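Local coordinates for sister chromatid cohesion protein (Chaetomium thermophilum, PDB 5T8V), which probably loads cohesin onto chromatin, this chain being the C-terminal, largely helical HEAT-repeat part of the Scc2 loader, at residues L54-Q59 with A126-R131; S355-A360 with T546-Y551; T627-S632 with T666-S671; G820-L825 with L843-I848; V1253-F1258 with V1273-F1278. All coordinates share one frame; numbering follows the deposited sequence.

Contact 1: L54-Q59 with A126-R131; sequences LAAPTQ and AIRAAR
The first turn of helix 56-71, near the N-terminal end of this helical-repeat chain, lies against the middle of helix 120-136, with Ala56 and Gln59 meeting Arg128 and Ala129. The CA atoms of Ala56 and Arg128 are only 5.9 Å apart, a close approach consistent with the small methyl side chain of Ala56. Arg128 sets off beside its own backbone N and then runs extended from CG to NE, which carries the aliphatic chain past the start of the other helix: its CD comes to 3.4 Å from Ala56 O. Beyond this point the charged end turns to other partners. Arg128 NE forms a salt bridge with Asp199, while Ala56 O is hydrogen-bonded to Thr60 OG1. A citrate, probably from the crystallisation liquor, is bound about 5 Å from the Arg128 side chain.

One turn further along, Gln59 CB touches Arg128 CB at 3.8 Å. The Gln59 chain then bends (chi2 -72°), laying the amide alongside the second helix instead of letting it point straight out. NE2 thereby settles over the backbone of Ala129, 3.6 Å from its CA and 3.7 Å from its CB. No hydrogen bond links the two segments; the amide oxygen OE1 is held by Thr132 OG1, which helps to set the rotation of the amide. Helix 81-96 covers the same seam, touching Gln59 through Cys90 and Ala129 through Ala93. Such helix-to-helix packing, with small alanines beside the long Gln59 and Arg128 side chains, is in keeping with an alpha-solenoid built of stacked helices.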
# COMPACT_ATOMS: atom_id res chain seq x y z
N LEU A 54 5.45 72.46 -17.23
CA LEU A 54 4.08 72.07 -17.53
C LEU A 54 3.52 71.23 -16.39
O LEU A 54 4.22 70.37 -15.84
CB LEU A 54 4.01 71.29 -18.85
CG LEU A 54 4.47 72.04 -20.11
CD1 LEU A 54 4.54 71.10 -21.29
CD2 LEU A 54 3.55 73.21 -20.42
N ALA A 55 2.26 71.48 -16.04
CA ALA A 55 1.64 70.75 -14.95
C ALA A 55 1.32 69.31 -15.38
O ALA A 55 1.30 68.98 -16.57
CB ALA A 55 0.37 71.45 -14.49
N ALA A 56 1.07 68.46 -14.39
CA ALA A 56 0.81 67.06 -14.68
C ALA A 56 -0.40 66.85 -15.59
O ALA A 56 -0.31 65.99 -16.49
CB ALA A 56 0.62 66.29 -13.37
N PRO A 57 -1.52 67.56 -15.44
CA PRO A 57 -2.67 67.30 -16.31
C PRO A 57 -2.41 67.69 -17.76
O PRO A 57 -2.73 66.94 -18.69
CB PRO A 57 -3.79 68.15 -15.69
CG PRO A 57 -3.32 68.46 -14.30
CD PRO A 57 -1.84 68.54 -14.39
N THR A 58 -1.84 68.88 -17.96
CA THR A 58 -1.49 69.30 -19.31
C THR A 58 -0.49 68.33 -19.93
O THR A 58 -0.57 68.02 -21.13
CB THR A 58 -0.94 70.73 -19.31
OG1 THR A 58 -0.45 71.06 -20.62
CG2 THR A 58 0.19 70.90 -18.31
N GLN A 59 0.47 67.84 -19.14
CA GLN A 59 1.36 66.80 -19.63
C GLN A 59 0.58 65.57 -20.06
O GLN A 59 0.88 64.96 -21.09
CB GLN A 59 2.38 66.43 -18.55
CG GLN A 59 3.56 67.38 -18.44
CD GLN A 59 4.52 67.26 -19.60
OE1 GLN A 59 4.22 66.62 -20.60
NE2 GLN A 59 5.69 67.87 -19.47
N ALA A 126 6.90 66.16 -12.81
CA ALA A 126 8.13 65.51 -13.24
C ALA A 126 7.85 64.10 -13.75
O ALA A 126 8.41 63.69 -14.78
CB ALA A 126 9.14 65.47 -12.10
N ILE A 127 7.01 63.34 -13.05
CA ILE A 127 6.67 61.98 -13.48
C ILE A 127 6.14 62.01 -14.91
O ILE A 127 6.67 61.34 -15.82
CB ILE A 127 5.65 61.36 -12.52
CG1 ILE A 127 6.27 61.18 -11.13
CG2 ILE A 127 5.15 60.01 -13.04
CD1 ILE A 127 5.28 60.80 -10.05
N ARG A 128 5.09 62.79 -15.14
CA ARG A 128 4.48 62.81 -16.47
C ARG A 128 5.34 63.56 -17.48
O ARG A 128 5.19 63.33 -18.69
CB ARG A 128 3.08 63.40 -16.37
CG ARG A 128 2.11 62.45 -15.69
CD ARG A 128 0.67 62.80 -15.94
NE ARG A 128 -0.22 61.71 -15.55
CZ ARG A 128 -0.57 60.70 -16.34
NH1 ARG A 128 -0.11 60.62 -17.57
NH2 ARG A 128 -1.39 59.76 -15.88
N ALA A 129 6.23 64.44 -17.03
CA ALA A 129 7.23 65.00 -17.93
C ALA A 129 8.13 63.90 -18.48
O ALA A 129 8.38 63.82 -19.69
CB ALA A 129 8.06 66.06 -17.20
N ALA A 130 8.62 63.03 -17.59
CA ALA A 130 9.41 61.88 -18.03
C ALA A 130 8.62 61.03 -19.02
O ALA A 130 9.13 60.64 -20.07
CB ALA A 130 9.84 61.04 -16.83
N ARG A 131 7.36 60.73 -18.68
CA ARG A 131 6.53 59.95 -19.60
C ARG A 131 6.47 60.59 -20.98
O ARG A 131 6.63 59.92 -22.00
CB ARG A 131 5.13 59.78 -19.02
CG ARG A 131 4.23 58.90 -19.88
CD ARG A 131 3.01 58.42 -19.13
NE ARG A 131 2.41 57.26 -19.78
CZ ARG A 131 1.41 57.30 -20.65
NH1 ARG A 131 0.87 58.46 -21.01
NH2 ARG A 131 0.95 56.18 -21.18

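Contact 2: S355-A360 with T546-Y551; sequences SQHSTA and TCYDGY
Tyr548 stretches its ring across the gap between two helices so that its hydroxyl meets the ring edge of His357 and lies against Ser358 CB. The contact joins the N-terminal start of helix 357-391 to the last turns of helix 527-550, two helices of the HEAT-repeat array that lie far apart in sequence. Their backbones stay well separated, with the nearest CA atoms, those of Ser358 and Tyr548, 8.4 Å apart, and the tyrosine does the spanning.

Its reach follows from the first torsion: the ring carbon CG lies opposite the backbone N (chi1 177°), which sends the phenol outward from its helix. His357 CG sits between its backbone N and carbonyl carbon, and the ring rotation then turns ND1 to the phenol. Tyr548 OH and His357 ND1 are 3.0 Å apart in a hydrogen bond that either group could donate, bent to an angle of 145°. The hydroxyl lies at the imidazole edge in the plane of that ring. The two rings meet rim to rim, neither over the face of the other, with planes 55° apart and centroids 5.7 Å from each other.

Asp559, from helix 556-574, touches His357, and Ile361, one turn further along helix 357-391, touches the tyrosine. Next to Tyr548, Asp549 forms a salt bridge with Arg362, adding a charged tie between the same two helices. Ser358, next in sequence to the histidine, meets the hydroxyl end of the phenol obliquely: its CA is 3.8 Å from Tyr548 CZ, and its CB is 3.3 Å from Tyr548 OH.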
# COMPACT_ATOMS: atom_id res chain seq x y z
N SER A 355 -1.91 21.79 -52.76
CA SER A 355 -1.35 20.89 -53.76
C SER A 355 0.08 20.50 -53.42
O SER A 355 0.46 19.33 -53.58
CB SER A 355 -1.41 21.53 -55.14
OG SER A 355 -0.74 22.78 -55.16
N GLN A 356 0.89 21.45 -52.97
CA GLN A 356 2.26 21.17 -52.52
C GLN A 356 2.31 21.06 -51.01
O GLN A 356 3.15 21.66 -50.33
CB GLN A 356 3.20 22.26 -53.02
CG GLN A 356 2.93 22.70 -54.45
CD GLN A 356 4.02 23.59 -55.01
OE1 GLN A 356 3.77 24.71 -55.44
NE2 GLN A 356 5.25 23.08 -55.03
N HIS A 357 1.39 20.26 -50.46
CA HIS A 357 1.22 20.17 -49.01
C HIS A 357 2.53 19.86 -48.30
O HIS A 357 2.77 20.37 -47.20
CB HIS A 357 0.16 19.12 -48.68
CG HIS A 357 0.26 17.87 -49.51
ND1 HIS A 357 1.15 16.86 -49.23
CD2 HIS A 357 -0.43 17.48 -50.61
CE1 HIS A 357 1.01 15.90 -50.12
NE2 HIS A 357 0.06 16.25 -50.97
N SER A 358 3.38 19.04 -48.91
CA SER A 358 4.66 18.71 -48.28
C SER A 358 5.47 19.97 -48.01
O SER A 358 6.02 20.15 -46.92
CB SER A 358 5.44 17.74 -49.16
OG SER A 358 6.71 17.45 -48.61
N THR A 359 5.55 20.86 -49.01
CA THR A 359 6.34 22.07 -48.85
C THR A 359 5.72 23.00 -47.82
O THR A 359 6.43 23.62 -47.02
CB THR A 359 6.47 22.79 -50.19
OG1 THR A 359 6.97 21.87 -51.18
CG2 THR A 359 7.44 23.96 -50.08
N ALA A 360 4.39 23.12 -47.82
CA ALA A 360 3.72 23.92 -46.80
C ALA A 360 4.06 23.40 -45.40
O ALA A 360 4.39 24.18 -44.50
CB ALA A 360 2.21 23.89 -47.03
N THR A 546 3.70 17.40 -36.96
CA THR A 546 3.87 16.04 -36.46
C THR A 546 2.84 15.10 -37.07
O THR A 546 3.16 13.98 -37.46
CB THR A 546 3.77 16.02 -34.93
OG1 THR A 546 4.90 16.72 -34.38
CG2 THR A 546 3.76 14.59 -34.40
N CYS A 547 1.58 15.56 -37.15
CA CYS A 547 0.53 14.75 -37.76
C CYS A 547 0.90 14.38 -39.19
O CYS A 547 0.85 13.20 -39.57
CB CYS A 547 -0.79 15.51 -37.71
SG CYS A 547 -2.13 14.80 -38.71
N TYR A 548 1.29 15.37 -40.00
CA TYR A 548 1.61 15.09 -41.39
C TYR A 548 2.83 14.18 -41.51
O TYR A 548 2.86 13.29 -42.37
CB TYR A 548 1.85 16.40 -42.14
CG TYR A 548 2.25 16.23 -43.58
CD1 TYR A 548 3.58 16.03 -43.93
CD2 TYR A 548 1.31 16.29 -44.60
CE1 TYR A 548 3.96 15.88 -45.25
CE2 TYR A 548 1.68 16.15 -45.93
CZ TYR A 548 3.01 15.94 -46.24
OH TYR A 548 3.39 15.79 -47.55
N ASP A 549 3.84 14.39 -40.67
CA ASP A 549 5.07 13.60 -40.74
C ASP A 549 4.93 12.22 -40.13
O ASP A 549 5.84 11.40 -40.30
CB ASP A 549 6.21 14.35 -40.05
CG ASP A 549 6.64 15.59 -40.80
OD1 ASP A 549 6.46 15.64 -42.04
OD2 ASP A 549 7.17 16.53 -40.16
N GLY A 550 3.84 11.93 -39.42
CA GLY A 550 3.67 10.62 -38.82
C GLY A 550 3.14 9.56 -39.78
O GLY A 550 3.34 8.37 -39.52
N TYR A 551 2.50 9.97 -40.86
CA TYR A 551 1.91 9.05 -41.82
C TYR A 551 2.90 8.74 -42.94
O TYR A 551 3.60 9.63 -43.42
CB TYR A 551 0.62 9.63 -42.41
CG TYR A 551 -0.48 9.87 -41.40
CD1 TYR A 551 -0.75 8.93 -40.41
CD2 TYR A 551 -1.24 11.03 -41.43
CE1 TYR A 551 -1.76 9.14 -39.48
CE2 TYR A 551 -2.25 11.25 -40.51
CZ TYR A 551 -2.50 10.30 -39.54
OH TYR A 551 -3.50 10.51 -38.61

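Contact 3: T627-S632 with T666-S671; sequences TVRSKS and TQVRDS
Gln667, in the first turn of helix 666-682, meets Arg629 loosely: its CB lies 4.3 Å from Arg629 NH1, at the solvent side of the contact. The next residue, Val668, makes the main touch. Its CG2 methyl sits over the centre of one face of the Arg629 guanidinium, 3.6 Å from CZ, 3.7 Å from NH2 and 3.8 Å from NE, so the flat group lies across the methyl like a lid. Arg629 gets there from the first turn of helix 628-642 by leaving its backbone outward (chi1 176°) and then bending at chi3 (-61°), which turns the planar end across the valine branch. A weak hydrogen bond from NH2 to Ser623 O gives that end a polar partner. The two helices begin side by side with the short helix 652-660 between them in sequence, in the manner of the stacked helices of a HEAT-repeat solenoid. Further along, Arg669 and Asp670 turn to other helices and loops, with salt bridges to Asp700 and Arg708 respectively. Ser671 directs its CB toward the first helix, but its OG instead makes a weak bond back to Gln667 O, 3.3 Å away.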
# COMPACT_ATOMS: atom_id res chain seq x y z
N THR A 627 7.65 7.04 4.60
CA THR A 627 7.02 8.27 4.12
C THR A 627 6.72 8.25 2.63
O THR A 627 5.70 8.80 2.21
CB THR A 627 7.92 9.47 4.43
OG1 THR A 627 9.22 9.26 3.87
CG2 THR A 627 8.04 9.67 5.94
N VAL A 628 7.58 7.63 1.82
CA VAL A 628 7.28 7.49 0.40
C VAL A 628 6.15 6.48 0.20
O VAL A 628 5.38 6.58 -0.76
CB VAL A 628 8.55 7.09 -0.38
CG1 VAL A 628 8.84 5.59 -0.24
CG2 VAL A 628 8.43 7.49 -1.84
N ARG A 629 6.03 5.51 1.10
CA ARG A 629 4.97 4.51 1.01
C ARG A 629 3.61 5.13 1.30
O ARG A 629 2.68 5.02 0.49
CB ARG A 629 5.27 3.36 1.98
CG ARG A 629 4.19 2.29 2.04
CD ARG A 629 4.46 1.31 3.17
NE ARG A 629 5.73 0.63 3.01
CZ ARG A 629 6.32 -0.10 3.96
NH1 ARG A 629 5.75 -0.24 5.15
NH2 ARG A 629 7.48 -0.69 3.72
N SER A 630 3.47 5.77 2.46
CA SER A 630 2.20 6.39 2.81
C SER A 630 1.82 7.47 1.80
O SER A 630 0.64 7.61 1.44
CB SER A 630 2.27 6.99 4.22
OG SER A 630 3.22 8.04 4.27
N LYS A 631 2.80 8.24 1.33
CA LYS A 631 2.53 9.26 0.32
C LYS A 631 2.05 8.62 -0.98
O LYS A 631 1.11 9.11 -1.61
CB LYS A 631 3.79 10.09 0.09
CG LYS A 631 3.65 11.16 -0.97
CD LYS A 631 2.49 12.10 -0.70
CE LYS A 631 2.55 13.32 -1.60
NZ LYS A 631 2.78 12.95 -3.02
N SER A 632 2.70 7.53 -1.40
CA SER A 632 2.26 6.82 -2.59
C SER A 632 0.82 6.33 -2.43
O SER A 632 -0.00 6.49 -3.34
CB SER A 632 3.19 5.64 -2.87
OG SER A 632 4.43 6.09 -3.38
N THR A 666 4.79 -6.85 6.14
CA THR A 666 3.53 -6.90 6.88
C THR A 666 2.66 -5.69 6.58
O THR A 666 1.60 -5.81 5.96
CB THR A 666 3.80 -7.01 8.38
OG1 THR A 666 4.47 -8.24 8.67
CG2 THR A 666 2.50 -6.95 9.19
N GLN A 667 3.10 -4.51 7.03
CA GLN A 667 2.26 -3.32 6.93
C GLN A 667 1.99 -2.93 5.48
O GLN A 667 1.06 -2.14 5.23
CB GLN A 667 2.90 -2.17 7.70
CG GLN A 667 2.63 -2.25 9.20
CD GLN A 667 3.67 -1.54 10.04
OE1 GLN A 667 4.23 -0.52 9.62
NE2 GLN A 667 3.94 -2.08 11.22
N VAL A 668 2.75 -3.45 4.53
CA VAL A 668 2.40 -3.28 3.12
C VAL A 668 1.09 -4.00 2.82
O VAL A 668 0.21 -3.47 2.14
CB VAL A 668 3.54 -3.79 2.21
CG1 VAL A 668 3.16 -3.65 0.74
CG2 VAL A 668 4.82 -3.02 2.50
N ARG A 669 0.94 -5.22 3.34
CA ARG A 669 -0.34 -5.91 3.23
C ARG A 669 -1.41 -5.22 4.06
O ARG A 669 -2.56 -5.08 3.63
CB ARG A 669 -0.18 -7.37 3.66
CG ARG A 669 0.90 -8.14 2.90
CD ARG A 669 0.94 -9.61 3.30
NE ARG A 669 1.38 -9.81 4.68
CZ ARG A 669 2.58 -10.24 5.05
NH1 ARG A 669 3.51 -10.54 4.15
NH2 ARG A 669 2.87 -10.38 6.34
N ASP A 670 -1.03 -4.75 5.26
CA ASP A 670 -1.98 -4.06 6.13
C ASP A 670 -2.61 -2.87 5.41
O ASP A 670 -3.83 -2.67 5.49
CB ASP A 670 -1.27 -3.59 7.40
CG ASP A 670 -2.24 -3.18 8.49
OD1 ASP A 670 -2.78 -2.06 8.42
OD2 ASP A 670 -2.45 -3.99 9.43
N SER A 671 -1.81 -2.08 4.70
CA SER A 671 -2.36 -0.96 3.93
C SER A 671 -3.05 -1.45 2.66
O SER A 671 -4.07 -0.88 2.24
CB SER A 671 -1.25 0.03 3.58
OG SER A 671 -0.69 0.60 4.76

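Contact 4: G820-L825 with L843-I848; sequences GSMFDL and LQVLMI
Leu846 is the main bump of this interface, filling the hollow formed by the CB of Met822 and the ring of Phe823. Its two methyls divide the work. CD1 lies over the phenyl face, 4.0 Å from the ring centroid and 11° off the ring normal, a CH-pi contact over the middle of the ring. CD2 lies between the two side chains, 3.6 Å from Phe823 CE2 and 3.7 Å from Met822 CB. With CG beside its backbone N (chi1 -81°), the leucine passes Met822, the two side chains running in opposite directions.

Helices 808-824 and 839-852 follow one another in sequence as a pair, an antiparallel arrangement in keeping with a HEAT-repeat protein. Their segment axes come within 10.4 Å of each other at a crossing angle of -151°, and the nearest CA atoms, those of Met822 and Leu846, are 7.3 Å apart.

A second bump, the thioether of Met822, meets the neighbouring Val845. Met822 runs extended beyond CG and crosses Val845 at about a right angle, its sulfur resting against one branch of the valine: SD is 3.5 Å from Val845 CG1. The end methyl meets the other branch, with Met822 CE 3.8 Å from Val845 CG2, so the methionine tip spans the fork of the valine. Helix 773-786 covers this side, Val777 touching Met822 and Val781 touching Val845. On the aromatic side, Leu865 touches Phe823 and Phe857 touches Leu846.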
# COMPACT_ATOMS: atom_id res chain seq x y z
N GLY A 820 -35.25 -23.54 17.55
CA GLY A 820 -36.66 -23.72 17.23
C GLY A 820 -36.97 -23.51 15.77
O GLY A 820 -37.86 -24.16 15.22
N SER A 821 -36.25 -22.59 15.12
CA SER A 821 -36.40 -22.43 13.67
C SER A 821 -35.89 -23.66 12.94
O SER A 821 -36.59 -24.23 12.10
CB SER A 821 -35.67 -21.17 13.21
OG SER A 821 -35.85 -20.97 11.82
N MET A 822 -34.66 -24.08 13.24
CA MET A 822 -34.09 -25.25 12.59
C MET A 822 -35.05 -26.43 12.64
O MET A 822 -35.24 -27.14 11.64
CB MET A 822 -32.76 -25.64 13.24
CG MET A 822 -31.82 -24.47 13.48
SD MET A 822 -30.09 -24.96 13.54
CE MET A 822 -29.33 -23.44 14.10
N PHE A 823 -35.68 -26.66 13.80
CA PHE A 823 -36.71 -27.69 13.87
C PHE A 823 -37.95 -27.30 13.08
O PHE A 823 -38.61 -28.17 12.50
CB PHE A 823 -37.08 -27.97 15.33
CG PHE A 823 -36.06 -28.77 16.07
CD1 PHE A 823 -35.96 -30.14 15.87
CD2 PHE A 823 -35.21 -28.17 16.98
CE1 PHE A 823 -35.02 -30.88 16.56
CE2 PHE A 823 -34.27 -28.91 17.67
CZ PHE A 823 -34.17 -30.27 17.46
N ASP A 824 -38.28 -26.01 13.04
CA ASP A 824 -39.40 -25.55 12.23
C ASP A 824 -39.14 -25.78 10.74
O ASP A 824 -40.08 -25.93 9.96
CB ASP A 824 -39.68 -24.08 12.51
CG ASP A 824 -40.92 -23.57 11.79
OD1 ASP A 824 -41.85 -24.38 11.56
OD2 ASP A 824 -40.97 -22.37 11.45
N LEU A 825 -37.87 -25.81 10.34
CA LEU A 825 -37.50 -26.12 8.96
C LEU A 825 -37.56 -27.62 8.67
O LEU A 825 -37.38 -28.01 7.51
CB LEU A 825 -36.10 -25.59 8.65
CG LEU A 825 -36.00 -24.13 8.22
CD1 LEU A 825 -36.52 -23.18 9.29
CD2 LEU A 825 -34.55 -23.79 7.88
N LEU A 843 -29.32 -30.75 10.67
CA LEU A 843 -29.01 -31.56 11.84
C LEU A 843 -27.53 -31.51 12.20
O LEU A 843 -27.18 -31.75 13.36
CB LEU A 843 -29.46 -33.00 11.61
CG LEU A 843 -30.97 -33.14 11.44
CD1 LEU A 843 -31.31 -34.51 10.90
CD2 LEU A 843 -31.69 -32.90 12.76
N GLN A 844 -26.66 -31.21 11.23
CA GLN A 844 -25.25 -31.07 11.57
C GLN A 844 -25.00 -29.88 12.49
O GLN A 844 -24.10 -29.94 13.34
CB GLN A 844 -24.40 -30.95 10.30
CG GLN A 844 -24.17 -32.28 9.59
CD GLN A 844 -23.53 -33.32 10.50
OE1 GLN A 844 -24.17 -34.30 10.87
NE2 GLN A 844 -22.28 -33.09 10.88
N VAL A 845 -25.78 -28.81 12.35
CA VAL A 845 -25.63 -27.65 13.23
C VAL A 845 -26.46 -27.83 14.51
O VAL A 845 -26.01 -27.44 15.60
CB VAL A 845 -26.01 -26.35 12.49
CG1 VAL A 845 -27.37 -26.44 11.85
CG2 VAL A 845 -25.95 -25.15 13.43
N LEU A 846 -27.65 -28.41 14.40
CA LEU A 846 -28.40 -28.74 15.61
C LEU A 846 -27.59 -29.64 16.53
O LEU A 846 -27.70 -29.53 17.76
CB LEU A 846 -29.73 -29.41 15.25
CG LEU A 846 -30.87 -28.48 14.83
CD1 LEU A 846 -32.04 -29.28 14.30
CD2 LEU A 846 -31.30 -27.62 16.00
N MET A 847 -26.78 -30.53 15.96
CA MET A 847 -25.93 -31.42 16.74
C MET A 847 -25.00 -30.62 17.65
O MET A 847 -24.99 -30.80 18.87
CB MET A 847 -25.14 -32.30 15.77
CG MET A 847 -24.25 -33.35 16.41
SD MET A 847 -23.37 -34.23 15.11
CE MET A 847 -22.49 -35.47 16.05
N ILE A 848 -24.20 -29.73 17.05
CA ILE A 848 -23.24 -28.95 17.83
C ILE A 848 -23.95 -27.99 18.77
O ILE A 848 -23.42 -27.65 19.84
CB ILE A 848 -22.27 -28.22 16.89
CG1 ILE A 848 -23.04 -27.35 15.88
CG2 ILE A 848 -21.37 -29.23 16.19
CD1 ILE A 848 -22.18 -26.73 14.80

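Contact 5: V1253-F1258 with V1273-F1278; sequences VSQIDF and VQYSRF
The chain following helix 1243-1254 passes helix 1271-1284 at very short range, the CA atoms of Ile1256 and Ser1276 being 5.3 Å apart. This turn, in the C-terminal region characteristic of the SCC2/Nipped-B family, leads from one helix toward the next one packed against it.

Gln1255 and Tyr1275 carry the polar part. The Gln1255 chain bends back (chi2 -84°), and its amide oxygen receives the Tyr1275 hydroxyl: OH donates to OE1 at 2.8 Å, tilted 25° from the plane of the amide carbonyl. The bond is made at the edge of the phenol, in the plane of its ring, whereas the amide itself stands nearly upright to the ring, their planes being 76° apart. The first torsion of Tyr1275 sets CG opposite the backbone N, which carries the hydroxyl end of the ring to Gln1255. OE1 also has a weak bond from Gln1205 NE2 on helix 1200-1213, so the oxygen has one firm and one weak donor. The same helix supplies Phe1208, whose ring meets that of Tyr1275.

Ile1256 carries the apolar part, through its CG2 branch: Ile1256 CG2 is 3.8 Å from Ser1276 CB. The Ser1276 hydroxyl is hydrogen-bonded to His1272 O of its own helix, so the isoleucine methyl packs against a group that is already satisfied. His1272 also gives its NE2 to Ile1256 O, a second tie between the turn and the helix. The side chain of Ile1256 further touches Ile1279 and Ile1280, while its closest approach to Ser1276 is CG2 to OG, 3.6 Å.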
# COMPACT_ATOMS: atom_id res chain seq x y z
N VAL A 1253 30.56 -26.92 18.29
CA VAL A 1253 31.92 -26.92 17.78
C VAL A 1253 32.71 -28.08 18.38
O VAL A 1253 33.44 -28.79 17.68
CB VAL A 1253 32.60 -25.57 18.06
CG1 VAL A 1253 34.04 -25.57 17.56
CG2 VAL A 1253 31.82 -24.43 17.41
N SER A 1254 32.56 -28.30 19.69
CA SER A 1254 33.30 -29.36 20.34
C SER A 1254 32.89 -30.73 19.82
O SER A 1254 33.69 -31.67 19.85
CB SER A 1254 33.11 -29.28 21.86
OG SER A 1254 33.65 -28.08 22.37
N GLN A 1255 31.65 -30.86 19.35
CA GLN A 1255 31.21 -32.13 18.77
C GLN A 1255 31.83 -32.40 17.41
O GLN A 1255 31.66 -33.51 16.88
CB GLN A 1255 29.68 -32.14 18.66
CG GLN A 1255 28.96 -32.42 19.97
CD GLN A 1255 28.85 -33.91 20.27
OE1 GLN A 1255 28.41 -34.69 19.42
NE2 GLN A 1255 29.24 -34.30 21.47
N ILE A 1256 32.55 -31.44 16.84
CA ILE A 1256 33.19 -31.64 15.54
C ILE A 1256 34.63 -32.12 15.67
O ILE A 1256 35.18 -32.64 14.70
CB ILE A 1256 33.14 -30.34 14.71
CG1 ILE A 1256 31.72 -29.78 14.68
CG2 ILE A 1256 33.59 -30.61 13.28
CD1 ILE A 1256 31.60 -28.40 14.07
N ASP A 1257 35.24 -31.96 16.85
CA ASP A 1257 36.60 -32.44 17.07
C ASP A 1257 36.68 -33.93 16.72
O ASP A 1257 35.66 -34.61 16.67
CB ASP A 1257 37.03 -32.21 18.52
CG ASP A 1257 38.51 -31.91 18.65
OD1 ASP A 1257 39.27 -32.24 17.71
OD2 ASP A 1257 38.91 -31.35 19.69
N PHE A 1258 37.89 -34.44 16.48
CA PHE A 1258 38.04 -35.80 16.00
C PHE A 1258 39.39 -36.36 16.42
O PHE A 1258 40.31 -35.62 16.77
CB PHE A 1258 37.89 -35.87 14.48
CG PHE A 1258 38.78 -34.92 13.74
CD1 PHE A 1258 38.39 -33.61 13.52
CD2 PHE A 1258 40.01 -35.34 13.26
CE1 PHE A 1258 39.21 -32.73 12.84
CE2 PHE A 1258 40.84 -34.46 12.58
CZ PHE A 1258 40.44 -33.16 12.37
N VAL A 1273 32.18 -37.41 9.45
CA VAL A 1273 32.18 -36.35 8.44
C VAL A 1273 30.75 -35.97 8.06
O VAL A 1273 30.44 -34.79 7.87
CB VAL A 1273 32.99 -36.80 7.21
CG1 VAL A 1273 32.85 -35.79 6.07
CG2 VAL A 1273 34.46 -36.96 7.59
N GLN A 1274 29.87 -36.96 7.93
CA GLN A 1274 28.46 -36.67 7.70
C GLN A 1274 27.87 -35.88 8.87
O GLN A 1274 27.15 -34.90 8.67
CB GLN A 1274 27.69 -37.97 7.48
CG GLN A 1274 26.23 -37.79 7.06
CD GLN A 1274 26.10 -37.17 5.68
OE1 GLN A 1274 26.47 -37.77 4.68
NE2 GLN A 1274 25.56 -35.95 5.63
N TYR A 1275 28.19 -36.30 10.09
CA TYR A 1275 27.71 -35.59 11.28
C TYR A 1275 28.29 -34.18 11.35
O TYR A 1275 27.57 -33.19 11.54
CB TYR A 1275 28.07 -36.40 12.52
CG TYR A 1275 27.64 -35.81 13.84
CD1 TYR A 1275 26.35 -35.34 14.04
CD2 TYR A 1275 28.53 -35.73 14.91
CE1 TYR A 1275 25.96 -34.81 15.25
CE2 TYR A 1275 28.15 -35.20 16.12
CZ TYR A 1275 26.86 -34.74 16.29
OH TYR A 1275 26.48 -34.20 17.50
N SER A 1276 29.62 -34.07 11.18
CA SER A 1276 30.27 -32.76 11.20
C SER A 1276 29.63 -31.82 10.19
O SER A 1276 29.28 -30.68 10.51
CB SER A 1276 31.76 -32.92 10.92
OG SER A 1276 32.39 -33.70 11.92
N ARG A 1277 29.47 -32.28 8.94
CA ARG A 1277 28.77 -31.49 7.94
C ARG A 1277 27.40 -31.08 8.44
O ARG A 1277 26.99 -29.91 8.32
CB ARG A 1277 28.65 -32.28 6.64
CG ARG A 1277 27.93 -31.53 5.53
CD ARG A 1277 27.77 -32.38 4.29
NE ARG A 1277 27.40 -31.56 3.13
CZ ARG A 1277 27.31 -32.02 1.89
NH1 ARG A 1277 27.57 -33.30 1.62
NH2 ARG A 1277 26.97 -31.20 0.90
N PHE A 1278 26.65 -32.03 9.01
CA PHE A 1278 25.31 -31.73 9.48
C PHE A 1278 25.31 -30.56 10.46
O PHE A 1278 24.43 -29.70 10.40
CB PHE A 1278 24.68 -32.96 10.14
CG PHE A 1278 23.42 -32.66 10.90
CD1 PHE A 1278 22.23 -32.47 10.22
CD2 PHE A 1278 23.42 -32.57 12.28
CE1 PHE A 1278 21.06 -32.19 10.92
CE2 PHE A 1278 22.27 -32.29 12.97
CZ PHE A 1278 21.08 -32.10 12.29

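How the contacts relate
The five contacts follow one another along the chain, each closing before the next opens, and none touches another. They sample the length of the curved solenoid: contact 3 lies about 4 Å from the centre of the chain, contact 1 about 68 Å from it. Contact 2 is centred 56 Å from contact 1 and 50 Å from contact 3. Contacts 4 and 5 lie on the opposite side of that centre from contact 1, their centres 104 and 107 Å from its own. Contacts 3 and 4, and likewise 3 and 5, are 46 Å apart between centres; their nearest atoms stay about 31 and 29 Å apart. The citrate lies beside contact 1. All are separate local joins between helices.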